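Local coordinates for Slr1438 protein (Synechocystis sp., PDB 3K25) that is of uncertain function but belongs to the aldose 1-epimerase family, and so probably binds carbohydrate and may act as a sugar isomerase, at residues Pro65-Phe68 and Pro69-Asn73. Residues are numbered along the deposited sequence; the frame is centred on the assembly and turned at random.
Sequences PILF and PICGN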
ATOM      1  N   PRO A  65       3.894  -0.708  -0.347  1.00 15.58           N
ATOM      2  CA  PRO A  65       4.013  -0.364   1.073  1.00 16.84           C
ATOM      3  C   PRO A  65       2.651  -0.321   1.791  1.00 14.33           C
ATOM      4  O   PRO A  65       1.611   0.005   1.200  1.00 15.46           O
ATOM      5  CB  PRO A  65       4.707   0.997   1.036  1.00 16.81           C
ATOM      6  CG  PRO A  65       5.595   0.877  -0.200  1.00 16.26           C
ATOM      7  CD  PRO A  65       4.628   0.259  -1.187  1.00 18.25           C
ATOM      8  N   ILE A  66       2.679  -0.674   3.071  1.00 24.22           N
ATOM      9  CA  ILE A  66       1.491  -0.712   3.912  1.00 25.04           C
ATOM     10  C   ILE A  66       1.462   0.508   4.820  1.00 25.39           C
ATOM     11  O   ILE A  66       2.465   0.828   5.465  1.00 27.70           O
ATOM     12  CB  ILE A  66       1.510  -1.990   4.769  1.00 23.89           C
ATOM     13  CG1 ILE A  66       1.511  -3.206   3.842  1.00 24.96           C
ATOM     14  CG2 ILE A  66       0.330  -2.015   5.734  1.00 22.77           C
ATOM     15  CD1 ILE A  66       1.746  -4.510   4.555  1.00 29.26           C
ATOM     16  N   LEU A  67       0.311   1.179   4.874  1.00 19.93           N
ATOM     17  CA  LEU A  67       0.149   2.375   5.707  1.00 20.40           C
ATOM     18  C   LEU A  67      -0.743   2.085   6.924  1.00 20.12           C
ATOM     19  O   LEU A  67      -1.961   1.867   6.779  1.00 20.65           O
ATOM     20  CB  LEU A  67      -0.453   3.517   4.870  1.00 18.65           C
ATOM     21  CG  LEU A  67       0.023   3.620   3.405  1.00 17.62           C
ATOM     22  CD1 LEU A  67      -0.707   4.766   2.727  1.00 21.09           C
ATOM     23  CD2 LEU A  67       1.529   3.820   3.329  1.00 20.62           C
ATOM     24  N   PHE A  68      -0.142   2.094   8.118  1.00 21.37           N
ATOM     25  CA  PHE A  68      -0.871   1.814   9.365  1.00 21.18           C
ATOM     26  C   PHE A  68      -0.066   2.280  10.589  1.00 20.63           C
ATOM     27  O   PHE A  68       1.146   2.088  10.649  1.00 20.27           O
ATOM     28  CB  PHE A  68      -1.126   0.304   9.468  1.00 21.76           C
ATOM     29  CG  PHE A  68      -1.723  -0.132  10.776  1.00 22.61           C
ATOM     30  CD1 PHE A  68      -3.107  -0.187  10.948  1.00 21.82           C
ATOM     31  CD2 PHE A  68      -0.904  -0.516  11.837  1.00 19.57           C
ATOM     32  CE1 PHE A  68      -3.655  -0.623  12.148  1.00 20.03           C
ATOM     33  CE2 PHE A  68      -1.447  -0.945  13.035  1.00 19.67           C
ATOM     34  CZ  PHE A  68      -2.826  -1.003  13.191  1.00 19.52           C
ATOM     35  N   PRO A  69      -0.726   2.858  11.604  1.00 25.97           N
ATOM     36  CA  PRO A  69      -2.151   3.142  11.776  1.00 26.22           C
ATOM     37  C   PRO A  69      -2.659   4.453  11.162  1.00 27.23           C
ATOM     38  O   PRO A  69      -3.713   4.937  11.548  1.00 30.70           O
ATOM     39  CB  PRO A  69      -2.315   3.112  13.288  1.00 26.67           C
ATOM     40  CG  PRO A  69      -1.029   3.761  13.747  1.00 27.27           C
ATOM     41  CD  PRO A  69       0.011   3.100  12.864  1.00 25.67           C
ATOM     42  N   ILE A  70      -1.909   5.043  10.234  1.00 20.11           N
ATOM     43  CA  ILE A  70      -2.384   6.258   9.563  1.00 20.09           C
ATOM     44  C   ILE A  70      -1.857   6.295   8.138  1.00 20.11           C
ATOM     45  O   ILE A  70      -0.875   5.619   7.801  1.00 18.82           O
ATOM     46  CB  ILE A  70      -1.924   7.604  10.231  1.00 24.03           C
ATOM     47  CG1 ILE A  70      -0.404   7.776  10.082  1.00 26.64           C
ATOM     48  CG2 ILE A  70      -2.380   7.663  11.685  1.00 26.81           C
ATOM     49  CD1 ILE A  70       0.139   9.128  10.552  1.00 29.43           C
ATOM     50  N   CYS A  71      -2.526   7.085   7.303  1.00 19.43           N
ATOM     51  CA  CYS A  71      -2.112   7.276   5.928  1.00 22.39           C
ATOM     52  C   CYS A  71      -1.735   8.761   5.847  1.00 26.23           C
ATOM     53  O   CYS A  71      -2.490   9.634   6.290  1.00 31.02           O
ATOM     54  CB  CYS A  71      -3.257   6.931   4.971  1.00 22.86           C
ATOM     55  SG  CYS A  71      -3.870   5.218   5.119  1.00 28.07           S
ATOM     56  N   GLY A  72      -0.556   9.041   5.304  1.00 16.12           N
ATOM     57  CA  GLY A  72      -0.107  10.416   5.215  1.00 20.36           C
ATOM     58  C   GLY A  72       0.514  10.823   6.541  1.00 23.25           C
ATOM     59  O   GLY A  72       0.901   9.971   7.354  1.00 19.06           O
ATOM     60  N   ASN A  73       0.600  12.123   6.792  1.00 34.22           N
ATOM     61  CA  ASN A  73       1.204  12.570   8.038  1.00 37.19           C
ATOM     62  C   ASN A  73       0.186  13.282   8.911  1.00 38.21           C
ATOM     63  O   ASN A  73      -0.968  13.459   8.521  1.00 37.89           O
ATOM     64  CB  ASN A  73       2.357  13.512   7.726  1.00 43.03           C
ATOM     65  CG  ASN A  73       1.903  14.696   6.923  1.00 49.74           C
ATOM     66  OD1 ASN A  73       1.198  15.557   7.435  1.00 52.73           O
ATOM     67  ND2 ASN A  73       2.269  14.732   5.643  1.00 52.54           N
TER
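Phe68 and Pro69 meet across a cis peptide bond, which turns the chain where it leaves the short strand 66-67 in the galactose mutarotase-like beta-sandwich of the aldose 1-epimerase family. The cis bond lays the proline over one face of the phenyl ring in a CH-pi contact: Pro69 CB sits 3.9 Å from the Phe68 ring centroid, only 1° off the ring normal. Phe68 CG, anti to its own backbone N (chi1 173°), comes beside the carbonyl carbon, which keeps the ring close to the proline. Beyond the cis bond the chain curls round, bringing the CA atoms of Leu67 and Cys71 to 5.4 Å. Here Leu67 CB lies 3.8 Å from Cys71 SG, while Leu67 CD1 approaches the same sulfur at 4.0 Å. Inside the bend, the carbonyl oxygen of Ile70 reaches within 3.6 Å of Leu67 CB. Further out, Phe130 meets the Phe68 ring edge-to-face, and Phe159 and Leu161 of strand 157-168 touch the same side chain. Trp256 of strand 250-256 touches both Leu67 and Cys71. Backbone hydrogen bonds pair Leu67 with Gly162 and Pro69 with Ser160, tying both sides of the bend to strand 157-168; lacking an N-H, Pro69 takes part through its carbonyl O as acceptor.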